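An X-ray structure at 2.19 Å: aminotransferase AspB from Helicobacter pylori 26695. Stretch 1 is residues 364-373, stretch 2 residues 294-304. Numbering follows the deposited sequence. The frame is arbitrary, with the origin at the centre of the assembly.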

# COMPACT_ATOMS: atom_id res chain seq x y z
N PRO A 364 -17.37 34.30 -0.31
CA PRO A 364 -15.90 34.31 -0.31
C PRO A 364 -15.22 34.60 -1.65
O PRO A 364 -14.18 35.26 -1.66
CB PRO A 364 -15.53 32.90 0.15
CG PRO A 364 -16.76 32.11 0.06
CD PRO A 364 -17.88 33.04 0.26
N LEU A 365 -15.79 34.13 -2.75
CA LEU A 365 -15.18 34.37 -4.06
C LEU A 365 -15.29 35.84 -4.43
O LEU A 365 -14.36 36.39 -5.02
CB LEU A 365 -15.78 33.47 -5.15
CG LEU A 365 -15.56 31.95 -5.04
CD1 LEU A 365 -16.30 31.23 -6.16
CD2 LEU A 365 -14.08 31.61 -5.07
N GLU A 366 -16.41 36.47 -4.10
CA GLU A 366 -16.57 37.92 -4.35
C GLU A 366 -15.55 38.74 -3.54
O GLU A 366 -14.97 39.72 -4.05
CB GLU A 366 -17.99 38.37 -4.03
CG GLU A 366 -18.99 37.87 -5.07
CD GLU A 366 -20.45 38.27 -4.81
OE1 GLU A 366 -20.78 38.79 -3.70
OE2 GLU A 366 -21.26 38.07 -5.74
N ILE A 367 -15.36 38.34 -2.29
CA ILE A 367 -14.43 38.99 -1.39
C ILE A 367 -13.02 38.91 -1.98
O ILE A 367 -12.32 39.92 -2.08
CB ILE A 367 -14.48 38.35 0.01
CG1 ILE A 367 -15.81 38.70 0.69
CG2 ILE A 367 -13.37 38.88 0.88
CD1 ILE A 367 -16.06 37.95 2.00
N ILE A 368 -12.64 37.70 -2.39
CA ILE A 368 -11.35 37.49 -3.00
C ILE A 368 -11.15 38.46 -4.17
O ILE A 368 -10.11 39.12 -4.25
CB ILE A 368 -11.19 36.03 -3.47
CG1 ILE A 368 -11.01 35.10 -2.26
CG2 ILE A 368 -9.96 35.87 -4.43
CD1 ILE A 368 -11.03 33.55 -2.59
N GLU A 369 -12.16 38.58 -5.04
CA GLU A 369 -12.07 39.46 -6.20
C GLU A 369 -11.86 40.92 -5.79
O GLU A 369 -11.06 41.61 -6.43
CB GLU A 369 -13.28 39.30 -7.13
CG GLU A 369 -13.30 40.20 -8.41
CD GLU A 369 -12.19 39.89 -9.43
OE1 GLU A 369 -11.32 39.04 -9.17
OE2 GLU A 369 -12.18 40.50 -10.52
N THR A 370 -12.53 41.39 -4.73
CA THR A 370 -12.33 42.76 -4.26
C THR A 370 -10.86 43.03 -3.87
O THR A 370 -10.38 44.13 -4.05
CB THR A 370 -13.24 43.15 -3.06
OG1 THR A 370 -12.91 42.35 -1.92
CG2 THR A 370 -14.75 42.99 -3.39
N TYR A 371 -10.16 42.03 -3.34
CA TYR A 371 -8.73 42.23 -2.97
C TYR A 371 -7.79 42.23 -4.17
O TYR A 371 -6.69 42.78 -4.12
CB TYR A 371 -8.26 41.17 -1.96
CG TYR A 371 -8.70 41.47 -0.55
CD1 TYR A 371 -9.97 41.15 -0.12
CD2 TYR A 371 -7.84 42.10 0.34
CE1 TYR A 371 -10.38 41.45 1.18
CE2 TYR A 371 -8.23 42.39 1.63
CZ TYR A 371 -9.50 42.07 2.05
OH TYR A 371 -9.88 42.36 3.32
N ARG A 372 -8.25 41.61 -5.25
CA ARG A 372 -7.45 41.42 -6.44
C ARG A 372 -7.66 42.54 -7.43
O ARG A 372 -6.71 43.03 -8.03
CB ARG A 372 -7.89 40.09 -7.05
CG ARG A 372 -6.90 39.46 -7.97
CD ARG A 372 -7.40 38.11 -8.43
NE ARG A 372 -8.49 38.29 -9.37
CZ ARG A 372 -8.37 38.31 -10.69
NH1 ARG A 372 -7.19 38.10 -11.28
NH2 ARG A 372 -9.45 38.51 -11.44
N GLU A 373 -8.91 42.96 -7.60
CA GLU A 373 -9.25 43.97 -8.62
C GLU A 373 -8.56 45.31 -8.40
O GLU A 373 -8.21 45.67 -7.26
CB GLU A 373 -10.77 44.15 -8.72
CG GLU A 373 -11.43 44.85 -7.53
CD GLU A 373 -12.95 44.72 -7.54
OE1 GLU A 373 -13.50 44.14 -8.50
OE2 GLU A 373 -13.60 45.19 -6.58
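Stretch 2 (294-304) KLARKIFKNTL

How does stretch 2 run relative to stretch 1? Residues 294-299 form the last turns of a helix that begins earlier in the chain, and this helix travels in nearly the same direction as helix 364-372, the two axes crossing at -30° with a closest approach of 9.9 Å. Phe-300 is the first residue to leave helical phi/psi, at -86/92, and from there to Leu-304 the chain is loop or turn. The backbones pair Leu-365 with Ala-296 (CA to CA 6.8 Å), Glu-366 with Ile-299 (CA to CA 6.2 Å) and Glu-369 with Phe-300 (CA to CA 6.0 Å), so both chains advance together.

What receives the side chain of Leu-365? It points toward stretch 2 and reaches into a hollow lined by Leu-295, Ala-296, Ile-299 and Phe-300. Its CD1 lies 4.1 Å from CD2 of Leu-295 and 4.3 Å from CB of Ala-296. CD2 of Leu-365 meets CZ of Phe-300 at 3.6 Å, while CB of Leu-365 is 3.7 Å from CD1 of Ile-299. One branched side chain thus touches both the helix and the ring that follows it.

Which bumps does stretch 2 offer in return? Ile-299, with chi1 m and chi2 t, projects toward stretch 1: its CG2 sits 3.4 Å from O of Leu-365 and 3.9 Å from CB of Glu-369, and its CD1 packs 3.6 Å from CG of Glu-366. Phe-300 leaves its backbone sideways, but its ring comes nearer to the first helix. Ring atom CE1 of Phe-300 lies 3.6 Å from CG2 of Ile-368 and 3.4 Å from O of Leu-365, and OE1 of Glu-369 approaches the ring edge, 3.3 Å from CD1 of Phe-300.

How is the loop beyond the helix held? Polar groups take over from the apolar packing. Glu-369 folds with chi2 p, and its OE2 accepts a hydrogen bond from N of Lys-301 at 3.3 Å; its OE1 forms a salt bridge with NE of Arg-372 at 2.9 Å. The carboxylate therefore links the loop backbone to the arginine within its own helix. Arg-372 NH2 donates to O of Lys-301 at 3.3 Å and lies 2.8 Å from OG1 of Thr-303. That same hydroxyl, OG1 of Thr-303, donates to O of Lys-301 at 3.1 Å, so the arginine tip and the threonine converge on one carbonyl where the loop bends.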

# COMPACT_ATOMS: atom_id res chain seq x y z
N LYS A 294 -18.37 27.82 -13.06
CA LYS A 294 -19.19 28.85 -13.70
C LYS A 294 -19.30 30.10 -12.85
O LYS A 294 -19.19 31.21 -13.36
CB LYS A 294 -20.62 28.35 -13.98
CG LYS A 294 -20.69 27.29 -15.06
CD LYS A 294 -22.14 26.85 -15.35
CE LYS A 294 -22.17 25.71 -16.35
NZ LYS A 294 -21.44 26.02 -17.61
N LEU A 295 -19.55 29.90 -11.56
CA LEU A 295 -19.68 31.01 -10.61
C LEU A 295 -18.37 31.80 -10.54
O LEU A 295 -18.37 33.03 -10.66
CB LEU A 295 -20.06 30.48 -9.22
CG LEU A 295 -20.11 31.52 -8.11
CD1 LEU A 295 -21.14 32.62 -8.42
CD2 LEU A 295 -20.36 30.85 -6.79
N ALA A 296 -17.26 31.08 -10.36
CA ALA A 296 -15.92 31.66 -10.29
C ALA A 296 -15.63 32.49 -11.53
O ALA A 296 -15.06 33.58 -11.43
CB ALA A 296 -14.86 30.56 -10.12
N ARG A 297 -16.03 31.97 -12.70
CA ARG A 297 -15.80 32.65 -13.97
C ARG A 297 -16.60 33.95 -14.08
O ARG A 297 -16.12 34.94 -14.64
CB ARG A 297 -16.08 31.72 -15.14
CG ARG A 297 -15.63 32.31 -16.49
CD ARG A 297 -15.90 31.37 -17.66
NE ARG A 297 -15.20 30.08 -17.51
CZ ARG A 297 -15.73 28.92 -17.14
NH1 ARG A 297 -17.02 28.80 -16.88
NH2 ARG A 297 -14.96 27.85 -17.05
N LYS A 298 -17.81 33.97 -13.54
CA LYS A 298 -18.58 35.20 -13.52
C LYS A 298 -17.93 36.23 -12.60
O LYS A 298 -17.91 37.41 -12.91
CB LYS A 298 -20.01 34.96 -13.04
CG LYS A 298 -20.89 34.12 -13.95
CD LYS A 298 -22.30 34.05 -13.38
CE LYS A 298 -23.25 33.11 -14.18
NZ LYS A 298 -23.42 33.55 -15.58
N ILE A 299 -17.40 35.77 -11.47
CA ILE A 299 -16.84 36.65 -10.44
C ILE A 299 -15.43 37.19 -10.75
O ILE A 299 -15.21 38.39 -10.61
CB ILE A 299 -16.85 35.95 -9.05
CG1 ILE A 299 -18.30 35.74 -8.58
CG2 ILE A 299 -16.06 36.74 -8.00
CD1 ILE A 299 -18.44 34.98 -7.23
N PHE A 300 -14.50 36.33 -11.16
CA PHE A 300 -13.14 36.76 -11.41
C PHE A 300 -13.01 37.29 -12.84
O PHE A 300 -12.74 36.54 -13.79
CB PHE A 300 -12.13 35.64 -11.12
CG PHE A 300 -12.20 35.09 -9.70
CD1 PHE A 300 -12.01 35.91 -8.61
CD2 PHE A 300 -12.44 33.74 -9.47
CE1 PHE A 300 -12.07 35.41 -7.31
CE2 PHE A 300 -12.48 33.22 -8.17
CZ PHE A 300 -12.31 34.06 -7.09
N LYS A 301 -13.18 38.60 -12.98
CA LYS A 301 -13.19 39.27 -14.27
C LYS A 301 -11.86 39.16 -14.98
O LYS A 301 -10.79 39.17 -14.35
CB LYS A 301 -13.60 40.73 -14.10
CG LYS A 301 -15.05 40.91 -13.65
N ASN A 302 -11.94 38.99 -16.30
CA ASN A 302 -10.76 38.87 -17.17
C ASN A 302 -9.73 37.88 -16.64
O ASN A 302 -8.52 38.17 -16.61
CB ASN A 302 -10.13 40.25 -17.39
CG ASN A 302 -11.13 41.28 -17.89
OD1 ASN A 302 -11.91 41.00 -18.81
ND2 ASN A 302 -11.10 42.48 -17.31
N THR A 303 -10.21 36.71 -16.20
CA THR A 303 -9.36 35.63 -15.67
C THR A 303 -9.70 34.35 -16.42
O THR A 303 -10.87 34.06 -16.65
CB THR A 303 -9.61 35.39 -14.16
OG1 THR A 303 -9.35 36.60 -13.42
CG2 THR A 303 -8.73 34.25 -13.63
N LEU A 304 -8.68 33.59 -16.80
CA LEU A 304 -8.91 32.34 -17.51
C LEU A 304 -9.18 31.19 -16.53
O LEU A 304 -8.32 30.86 -15.70
CB LEU A 304 -7.71 32.01 -18.39
CG LEU A 304 -7.78 30.75 -19.27
CD1 LEU A 304 -9.02 30.72 -20.18
CD2 LEU A 304 -6.53 30.69 -20.10